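Side-chain contacts in manganese-dependent ADP-ribose/CDP-alcohol diphosphatase (Danio rerio, PDB 2NXF), which probably hydrolyses ADP-ribose and CDP-alcohols such as CDP-choline at their diphosphate link, using a dinuclear metal centre: residues A211-S216 with V223-H228; C54-G59 with F142-L147; V14-I19 with D77-E82. All coordinates share one frame; numbering follows the deposited sequence.

Interaction 1: residues A211-S216 with V223-H228. With ZN (zinc ion), chain C.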
loop_
_atom_site.group_PDB
_atom_site.type_symbol
_atom_site.label_atom_id
_atom_site.label_comp_id
_atom_site.label_asym_id
_atom_site.label_seq_id
_atom_site.Cartn_x
_atom_site.Cartn_y
_atom_site.Cartn_z
ATOM N N ALA A 211 15.346 12.461 -3.369
ATOM C CA ALA A 211 16.300 12.473 -4.496
ATOM C C ALA A 211 15.639 12.034 -5.795
ATOM O O ALA A 211 15.829 12.669 -6.839
ATOM C CB ALA A 211 17.502 11.574 -4.186
ATOM N N VAL A 212 14.873 10.945 -5.726
ATOM C CA VAL A 212 14.110 10.446 -6.893
ATOM C C VAL A 212 13.232 11.578 -7.437
ATOM O O VAL A 212 13.217 11.862 -8.642
ATOM C CB VAL A 212 13.276 9.192 -6.526
ATOM C CG1 VAL A 212 12.357 8.776 -7.682
ATOM C CG2 VAL A 212 14.230 8.030 -6.192
ATOM N N LEU A 213 12.530 12.263 -6.533
ATOM C CA LEU A 213 11.625 13.334 -6.964
ATOM C C LEU A 213 12.315 14.560 -7.550
ATOM O O LEU A 213 11.798 15.181 -8.480
ATOM C CB LEU A 213 10.691 13.728 -5.811
ATOM C CG LEU A 213 9.759 12.592 -5.343
ATOM C CD1 LEU A 213 8.897 13.072 -4.173
ATOM C CD2 LEU A 213 8.868 11.991 -6.471
ATOM N N THR A 214 13.490 14.914 -7.021
ATOM C CA THR A 214 14.300 15.997 -7.570
ATOM C C THR A 214 14.673 15.679 -9.025
ATOM O O THR A 214 14.532 16.515 -9.916
ATOM C CB THR A 214 15.562 16.222 -6.719
ATOM O OG1 THR A 214 15.187 16.715 -5.420
ATOM C CG2 THR A 214 16.531 17.206 -7.397
ATOM N N LEU A 215 15.108 14.447 -9.262
ATOM C CA LEU A 215 15.493 14.058 -10.604
ATOM C C LEU A 215 14.266 14.041 -11.519
ATOM O O LEU A 215 14.333 14.552 -12.636
ATOM C CB LEU A 215 16.238 12.730 -10.594
ATOM C CG LEU A 215 17.608 12.739 -9.863
ATOM C CD1 LEU A 215 18.337 11.512 -10.354
ATOM C CD2 LEU A 215 18.459 13.975 -10.128
ATOM N N SER A 216 13.146 13.517 -11.019
ATOM C CA SER A 216 11.885 13.551 -11.779
ATOM C C SER A 216 11.431 14.963 -12.133
ATOM O O SER A 216 10.987 15.203 -13.261
ATOM C CB SER A 216 10.807 12.801 -11.024
ATOM O OG SER A 216 11.072 11.408 -11.113
ATOM N N VAL A 223 5.191 11.432 -11.367
ATOM C CA VAL A 223 5.539 10.336 -10.459
ATOM C C VAL A 223 4.332 9.837 -9.671
ATOM O O VAL A 223 3.606 10.629 -9.060
ATOM C CB VAL A 223 6.640 10.747 -9.461
ATOM C CG1 VAL A 223 7.089 9.531 -8.620
ATOM C CG2 VAL A 223 7.837 11.338 -10.218
ATOM N N LEU A 224 4.138 8.523 -9.688
ATOM C CA LEU A 224 3.102 7.889 -8.908
ATOM C C LEU A 224 3.802 7.129 -7.793
ATOM O O LEU A 224 4.697 6.313 -8.059
ATOM C CB LEU A 224 2.310 6.890 -9.758
ATOM C CG LEU A 224 1.496 7.473 -10.934
ATOM C CD1 LEU A 224 2.364 7.717 -12.198
ATOM C CD2 LEU A 224 0.396 6.486 -11.268
ATOM N N ILE A 225 3.338 7.340 -6.562
ATOM C CA ILE A 225 3.976 6.779 -5.373
ATOM C C ILE A 225 2.993 5.855 -4.693
ATOM O O ILE A 225 1.814 6.213 -4.543
ATOM C CB ILE A 225 4.409 7.912 -4.430
ATOM C CG1 ILE A 225 5.377 8.854 -5.174
ATOM C CG2 ILE A 225 5.097 7.361 -3.152
ATOM C CD1 ILE A 225 5.615 10.143 -4.428
ATOM N N PHE A 226 3.471 4.676 -4.297
ATOM C CA PHE A 226 2.606 3.633 -3.746
ATOM C C PHE A 226 3.138 3.256 -2.376
ATOM O O PHE A 226 4.351 3.081 -2.207
ATOM C CB PHE A 226 2.627 2.392 -4.641
ATOM C CG PHE A 226 2.135 2.646 -6.041
ATOM C CD1 PHE A 226 0.801 2.477 -6.369
ATOM C CD2 PHE A 226 3.026 3.086 -7.040
ATOM C CE1 PHE A 226 0.355 2.714 -7.680
ATOM C CE2 PHE A 226 2.569 3.327 -8.342
ATOM C CZ PHE A 226 1.242 3.140 -8.656
ATOM N N SER A 227 2.242 3.140 -1.402
ATOM C CA SER A 227 2.641 2.834 -0.022
ATOM C C SER A 227 1.512 2.035 0.619
ATOM O O SER A 227 0.355 2.292 0.313
ATOM C CB SER A 227 2.837 4.159 0.721
ATOM O OG SER A 227 2.905 3.985 2.139
ATOM N N HIS A 228 1.802 1.097 1.531
ATOM C CA HIS A 228 0.644 0.440 2.149
ATOM C C HIS A 228 -0.142 1.494 2.940
ATOM O O HIS A 228 -1.385 1.493 2.929
ATOM C CB HIS A 228 1.041 -0.689 3.100
ATOM C CG HIS A 228 -0.135 -1.425 3.635
ATOM N ND1 HIS A 228 -1.024 -2.091 2.812
ATOM C CD2 HIS A 228 -0.594 -1.573 4.899
ATOM C CE1 HIS A 228 -1.972 -2.640 3.560
ATOM N NE2 HIS A 228 -1.735 -2.338 4.827
HETATM ZN ZN ZN C . -2.983 -2.954 6.543
HETATM O O HOH W 1 -5.107 -2.669 6.365
#
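Val223 meets the helix with both of its methyls. Val223 CG2 lies 3.4 Å from Ser216 CB, which is tighter than usual for two carbons. CG1 takes the end of Leu213, with Leu213 CD2 3.7 Å from Val223 CG1. With chi1 at -174°, CG1 is anti to the backbone N and CG2 is anti to the carbonyl carbon, and each branch thus finds its own helix residue. Leu213 CD2 also reaches Ile225 CD1 at 4.3 Å, in looser contact. It therefore spans the two alternate strand residues that face the helix. Helix 203-219 and strand 222-227 run nearly antiparallel here, with the local axes at 162° and 10.6 Å apart. The helix packs on one face of the mixed sheet that holds strands 142-146, 222-227 and 258-263. It belongs to the beta-alpha-beta crossover that links parallel neighbours 142-146 and 222-227. Ser216 OG touches Val223 CG2, but its polar partner is Glu221, in the turn between the two segments. Val145 and Phe261, on the strands flanking 222-227, touch Val223 and Ile225 respectively. Beyond the strand, His228 NE2 binds a zinc ion at 2.2 Å.

Interaction 2: residues C54-G59 with F142-L147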
loop_
_atom_site.group_PDB
_atom_site.type_symbol
_atom_site.label_atom_id
_atom_site.label_comp_id
_atom_site.label_asym_id
_atom_site.label_seq_id
_atom_site.Cartn_x
_atom_site.Cartn_y
_atom_site.Cartn_z
ATOM N N CYS A 54 0.625 -3.740 -16.432
ATOM C CA CYS A 54 1.057 -4.298 -15.142
ATOM C C CYS A 54 -0.064 -4.136 -14.123
ATOM O O CYS A 54 -1.110 -3.572 -14.431
ATOM C CB CYS A 54 2.358 -3.654 -14.631
ATOM S SG CYS A 54 2.200 -1.972 -13.982
ATOM N N VAL A 55 0.151 -4.680 -12.932
ATOM C CA VAL A 55 -0.776 -4.521 -11.829
ATOM C C VAL A 55 0.067 -4.057 -10.645
ATOM O O VAL A 55 1.202 -4.502 -10.489
ATOM C CB VAL A 55 -1.498 -5.858 -11.492
ATOM C CG1 VAL A 55 -2.363 -5.730 -10.235
ATOM C CG2 VAL A 55 -2.351 -6.344 -12.718
ATOM N N VAL A 56 -0.476 -3.154 -9.838
ATOM C CA VAL A 56 0.120 -2.819 -8.539
ATOM C C VAL A 56 -0.877 -3.192 -7.454
ATOM O O VAL A 56 -2.037 -2.755 -7.484
ATOM C CB VAL A 56 0.480 -1.323 -8.419
ATOM C CG1 VAL A 56 1.225 -1.074 -7.101
ATOM C CG2 VAL A 56 1.339 -0.854 -9.607
ATOM N N GLN A 57 -0.449 -4.030 -6.516
ATOM C CA GLN A 57 -1.348 -4.356 -5.397
ATOM C C GLN A 57 -0.729 -3.805 -4.123
ATOM O O GLN A 57 0.482 -3.944 -3.894
ATOM C CB GLN A 57 -1.716 -5.841 -5.321
ATOM C CG GLN A 57 -0.578 -6.797 -4.996
ATOM C CD GLN A 57 -0.331 -6.974 -3.487
ATOM O OE1 GLN A 57 -1.082 -6.489 -2.631
ATOM N NE2 GLN A 57 0.732 -7.704 -3.171
ATOM N N LEU A 58 -1.583 -3.185 -3.314
ATOM C CA LEU A 58 -1.165 -2.274 -2.263
ATOM C C LEU A 58 -0.912 -2.943 -0.897
ATOM O O LEU A 58 -0.723 -2.247 0.113
ATOM C CB LEU A 58 -2.202 -1.142 -2.132
ATOM C CG LEU A 58 -2.060 0.075 -3.084
ATOM C CD1 LEU A 58 -0.747 0.834 -2.797
ATOM C CD2 LEU A 58 -2.109 -0.351 -4.510
ATOM N N GLY A 59 -0.858 -4.275 -0.868
ATOM C CA GLY A 59 -0.420 -4.973 0.349
ATOM C C GLY A 59 -1.576 -5.610 1.091
ATOM O O GLY A 59 -2.747 -5.462 0.693
ATOM N N PHE A 142 6.994 8.917 -17.184
ATOM C CA PHE A 142 6.335 8.443 -15.950
ATOM C C PHE A 142 7.265 7.631 -15.095
ATOM O O PHE A 142 8.160 6.935 -15.611
ATOM C CB PHE A 142 5.077 7.625 -16.267
ATOM C CG PHE A 142 3.996 8.441 -16.892
ATOM C CD1 PHE A 142 3.142 9.189 -16.093
ATOM C CD2 PHE A 142 3.856 8.505 -18.282
ATOM C CE1 PHE A 142 2.156 9.991 -16.666
ATOM C CE2 PHE A 142 2.857 9.296 -18.867
ATOM C CZ PHE A 142 2.014 10.035 -18.054
ATOM N N ARG A 143 7.066 7.729 -13.783
ATOM C CA ARG A 143 7.913 6.989 -12.853
ATOM C C ARG A 143 7.038 6.450 -11.737
ATOM O O ARG A 143 6.154 7.161 -11.272
ATOM C CB ARG A 143 9.034 7.868 -12.301
ATOM C CG ARG A 143 10.061 7.011 -11.504
ATOM C CD ARG A 143 11.396 7.666 -11.424
ATOM N NE ARG A 143 11.915 7.935 -12.757
ATOM C CZ ARG A 143 12.690 7.103 -13.450
ATOM N NH1 ARG A 143 13.072 5.933 -12.932
ATOM N NH2 ARG A 143 13.090 7.447 -14.651
ATOM N N PHE A 144 7.254 5.184 -11.366
ATOM C CA PHE A 144 6.573 4.555 -10.220
ATOM C C PHE A 144 7.565 4.418 -9.089
ATOM O O PHE A 144 8.723 4.035 -9.311
ATOM C CB PHE A 144 6.099 3.131 -10.571
ATOM C CG PHE A 144 4.813 3.065 -11.368
ATOM C CD1 PHE A 144 4.326 4.163 -12.057
ATOM C CD2 PHE A 144 4.109 1.862 -11.449
ATOM C CE1 PHE A 144 3.114 4.059 -12.806
ATOM C CE2 PHE A 144 2.918 1.762 -12.184
ATOM C CZ PHE A 144 2.426 2.853 -12.847
ATOM N N VAL A 145 7.101 4.679 -7.868
ATOM C CA VAL A 145 7.935 4.524 -6.681
ATOM C C VAL A 145 7.112 3.702 -5.696
ATOM O O VAL A 145 5.965 4.061 -5.396
ATOM C CB VAL A 145 8.282 5.895 -6.038
ATOM C CG1 VAL A 145 9.135 5.704 -4.769
ATOM C CG2 VAL A 145 9.017 6.817 -7.045
ATOM N N LEU A 146 7.670 2.596 -5.209
ATOM C CA LEU A 146 7.005 1.790 -4.190
ATOM C C LEU A 146 7.777 1.994 -2.905
ATOM O O LEU A 146 9.011 1.820 -2.898
ATOM C CB LEU A 146 7.034 0.290 -4.542
ATOM C CG LEU A 146 5.831 -0.261 -5.324
ATOM C CD1 LEU A 146 5.915 0.232 -6.759
ATOM C CD2 LEU A 146 5.800 -1.807 -5.262
ATOM N N LEU A 147 7.053 2.366 -1.848
ATOM C CA LEU A 147 7.661 2.654 -0.549
ATOM C C LEU A 147 7.396 1.548 0.454
ATOM O O LEU A 147 6.445 0.749 0.286
ATOM C CB LEU A 147 7.102 3.968 0.011
ATOM C CG LEU A 147 7.295 5.243 -0.826
ATOM C CD1 LEU A 147 6.707 6.438 -0.078
ATOM C CD2 LEU A 147 8.780 5.437 -1.151
#
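Phe144 touches Cys54 and Val56 with one corner of its ring. Phe144 CB already leaves the backbone toward strand 54-57. CG stands anti to the carbonyl carbon and beside the backbone N (chi1 -80°), which carries the ring on in that direction. From CG the CD2 side of the ring leans toward Val56. CE2 then makes the closest contacts, and it is shared by both partners. Val56 CG2 lies 4.0 Å from Phe144 CE2, and Cys54 SG lies 4.2 Å from the same atom. Neither partner sits squarely over the face or at the edge; both approach obliquely. Cys54 SG is 5.5 Å from the centroid of the Phe144 ring and 68° off its normal, a glancing sulfur-aromatic contact. Val56 presents the methyl that lies beside its backbone N, and the two side chains cross at a slant.

The rest of the ring has aromatic company. Phe8 of strand 6-11 meets it edge-to-face, and the rings of Phe226 and Phe136 also pack on it.

Past the strand, the chain of 54-59 turns toward the metal site. Gln57 OE1 receives a hydrogen bond from Gly59 N at 2.8 Å, with the donor 44° above the carbonyl plane. Gln57 NE2 is bonded to His92, so both ends of this buried amide are satisfied.

Strand 54-57 belongs to one mixed sheet and strand 142-146 to the other. Their apolar side chains meet in the interior between the two sheets, as in the beta sandwich of calcineurin-like metallophosphoesterases.

Interaction 3: residues V14-I19 with D77-E82. With ZN (zinc ion), chain B; PO4 (phosphate ion), chain F.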
loop_
_atom_site.group_PDB
_atom_site.type_symbol
_atom_site.label_atom_id
_atom_site.label_comp_id
_atom_site.label_asym_id
_atom_site.label_seq_id
_atom_site.Cartn_x
_atom_site.Cartn_y
_atom_site.Cartn_z
ATOM N N VAL A 14 -6.497 -7.490 -0.242
ATOM C CA VAL A 14 -7.200 -8.751 -0.563
ATOM C C VAL A 14 -7.387 -9.557 0.744
ATOM O O VAL A 14 -8.496 -9.985 1.083
ATOM C CB VAL A 14 -6.431 -9.566 -1.634
ATOM C CG1 VAL A 14 -7.106 -10.936 -1.875
ATOM C CG2 VAL A 14 -6.319 -8.781 -2.956
ATOM N N GLN A 15 -6.289 -9.731 1.485
ATOM C CA GLN A 15 -6.317 -10.355 2.819
ATOM C C GLN A 15 -6.996 -11.721 2.826
ATOM O O GLN A 15 -7.773 -12.039 3.722
ATOM C CB GLN A 15 -6.921 -9.410 3.883
ATOM C CG GLN A 15 -5.813 -8.734 4.663
ATOM C CD GLN A 15 -6.254 -7.530 5.452
ATOM O OE1 GLN A 15 -6.149 -6.387 4.978
ATOM N NE2 GLN A 15 -6.737 -7.767 6.660
ATOM N N TYR A 16 -6.683 -12.509 1.801
ATOM C CA TYR A 16 -7.259 -13.852 1.652
ATOM C C TYR A 16 -6.899 -14.752 2.833
ATOM O O TYR A 16 -5.793 -14.673 3.359
ATOM C CB TYR A 16 -6.762 -14.507 0.344
ATOM C CG TYR A 16 -7.170 -15.948 0.268
ATOM C CD1 TYR A 16 -8.504 -16.295 0.033
ATOM C CD2 TYR A 16 -6.248 -16.971 0.494
ATOM C CE1 TYR A 16 -8.898 -17.629 -0.022
ATOM C CE2 TYR A 16 -6.636 -18.301 0.459
ATOM C CZ TYR A 16 -7.966 -18.623 0.204
ATOM O OH TYR A 16 -8.382 -19.937 0.174
ATOM N N ALA A 17 -7.849 -15.581 3.244
ATOM C CA ALA A 17 -7.592 -16.716 4.146
ATOM C C ALA A 17 -8.697 -17.728 3.954
ATOM O O ALA A 17 -9.845 -17.360 3.683
ATOM C CB ALA A 17 -7.522 -16.248 5.610
ATOM N N ASP A 18 -8.361 -19.008 4.108
ATOM C CA ASP A 18 -9.342 -20.080 3.954
ATOM C C ASP A 18 -10.041 -20.324 5.293
ATOM O O ASP A 18 -9.896 -21.390 5.919
ATOM C CB ASP A 18 -8.662 -21.362 3.438
ATOM C CG ASP A 18 -9.660 -22.452 3.075
ATOM O OD1 ASP A 18 -10.883 -22.174 2.960
ATOM O OD2 ASP A 18 -9.224 -23.623 2.940
ATOM N N ILE A 19 -10.802 -19.318 5.731
ATOM C CA ILE A 19 -11.475 -19.350 7.032
ATOM C C ILE A 19 -12.848 -18.691 6.898
ATOM O O ILE A 19 -13.105 -17.974 5.928
ATOM C CB ILE A 19 -10.669 -18.606 8.131
ATOM C CG1 ILE A 19 -10.512 -17.110 7.800
ATOM C CG2 ILE A 19 -9.298 -19.247 8.361
ATOM C CD1 ILE A 19 -9.535 -16.337 8.716
ATOM N N ASP A 77 0.170 -19.004 -1.952
ATOM C CA ASP A 77 0.120 -19.760 -3.217
ATOM C C ASP A 77 -1.205 -19.500 -3.921
ATOM O O ASP A 77 -1.256 -19.338 -5.143
ATOM C CB ASP A 77 0.267 -21.258 -2.958
ATOM C CG ASP A 77 1.711 -21.687 -2.699
ATOM O OD1 ASP A 77 2.650 -20.881 -2.883
ATOM O OD2 ASP A 77 1.899 -22.862 -2.310
ATOM N N THR A 78 -2.276 -19.469 -3.139
ATOM C CA THR A 78 -3.613 -19.283 -3.671
ATOM C C THR A 78 -3.754 -17.951 -4.402
ATOM O O THR A 78 -4.228 -17.914 -5.545
ATOM C CB THR A 78 -4.684 -19.438 -2.567
ATOM O OG1 THR A 78 -4.687 -20.809 -2.136
ATOM C CG2 THR A 78 -6.082 -19.088 -3.119
ATOM N N VAL A 79 -3.333 -16.870 -3.752
ATOM C CA VAL A 79 -3.462 -15.551 -4.355
ATOM C C VAL A 79 -2.482 -15.343 -5.502
ATOM O O VAL A 79 -2.812 -14.654 -6.477
ATOM C CB VAL A 79 -3.357 -14.382 -3.319
ATOM C CG1 VAL A 79 -4.509 -14.463 -2.307
ATOM C CG2 VAL A 79 -2.002 -14.354 -2.621
HETATM N N MSE A 80 -1.291 -15.941 -5.399
HETATM C CA MSE A 80 -0.303 -15.849 -6.486
HETATM C C MSE A 80 -0.817 -16.551 -7.738
HETATM O O MSE A 80 -0.617 -16.055 -8.851
HETATM C CB MSE A 80 1.077 -16.408 -6.079
HETATM C CG MSE A 80 1.824 -15.573 -5.023
HETATM SE SE MSE A 80 2.056 -13.645 -5.470
HETATM C CE MSE A 80 2.549 -13.785 -7.232
ATOM N N ALA A 81 -1.497 -17.692 -7.561
ATOM C CA ALA A 81 -2.085 -18.412 -8.689
ATOM C C ALA A 81 -3.135 -17.566 -9.409
ATOM O O ALA A 81 -3.223 -17.611 -10.643
ATOM C CB ALA A 81 -2.675 -19.734 -8.236
ATOM N N GLU A 82 -3.934 -16.806 -8.657
ATOM C CA GLU A 82 -4.921 -15.909 -9.282
ATOM C C GLU A 82 -4.239 -14.786 -10.046
ATOM O O GLU A 82 -4.627 -14.482 -11.171
ATOM C CB GLU A 82 -5.911 -15.323 -8.266
ATOM C CG GLU A 82 -6.726 -16.392 -7.506
ATOM C CD GLU A 82 -7.637 -17.211 -8.398
ATOM O OE1 GLU A 82 -7.991 -16.749 -9.508
ATOM O OE2 GLU A 82 -7.998 -18.341 -7.986
HETATM ZN ZN ZN B . -5.694 -4.497 5.412
HETATM P P PO4 F . -5.676 -4.275 8.732
HETATM O O1 PO4 F . -6.606 -3.111 8.990
HETATM O O2 PO4 F . -5.796 -5.273 9.867
HETATM O O3 PO4 F . -6.074 -5.059 7.495
HETATM O O4 PO4 F . -4.265 -3.805 8.552
HETATM O O HOH W 2 -5.869 -21.624 0.160
HETATM O O HOH W 1 -5.107 -2.669 6.365
#
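Tyr16 and Thr78 are brought together by matching torsions. Tyr16 CG is anti to the backbone N (chi1 172°), which sends the ring out of the loop toward helix 72-84. Thr78 CG2 is also anti to its backbone N and projects over one face of that ring. Thr78 CG2 lies 4.1 Å from the centroid of the Tyr16 ring and 27° off the normal, a CH-pi contact. The closest ring atom is Tyr16 CE2, 3.7 Å from Thr78 CG2. The two side chains cross at about a right angle.

Val79 supports the base of the tyrosine. Val79 CG1 touches Tyr16 CB at 3.5 Å and meets the ring obliquely. Val79 CG1 also lies 4.4 Å from Val14 CG1.

A water in the plane of the ring, at its edge, bridges the polar ends: it is 3.0 Å from Tyr16 OH and 2.7 Å from Thr78 OG1. Thr78 OG1 is also bonded to Arg74 O, one turn back. With an alanine in place of Tyr16, the Thr78 methyl would probably lose its aromatic face and the water would lose the tyrosine hydroxyl.

Gln15 points the other way. Gln15 OE1 binds a zinc ion at 2.0 Å. Gln15 NE2 is hydrogen-bonded to Asp63 OD1 and makes a weak bond to O3 of a phosphate ion. Asp13, Asp60 and His267 also bind this metal.

The loop follows strand 6-11. Its Val14 and Tyr16 also touch Ser36 of helix 35-49, so it packs against two helices, 35-49 and 72-84.

Interactions 1 and 2 touch, with centres 10 Å apart. Strands 222-227 and 142-146 are neighbours in one sheet, and Phe226 N lies 2.8 Å from Val145 O, a probable hydrogen bond. His228 ND1 of interaction 1 is 2.7 Å from Leu58 O of interaction 2, so the loop after strand 54-57 holds a zinc ligand. The centre of interaction 3 is about 29 Å from that of interaction 1 and 20 Å from that of interaction 2. The nearest atoms of interactions 2 and 3 come within about 4 Å without contact. Interactions 1 and 3 share the dimetal site: Gln15 binds one zinc ion, His228 the other, and one water lies 2.1 Å from each metal. Asp60 also binds both.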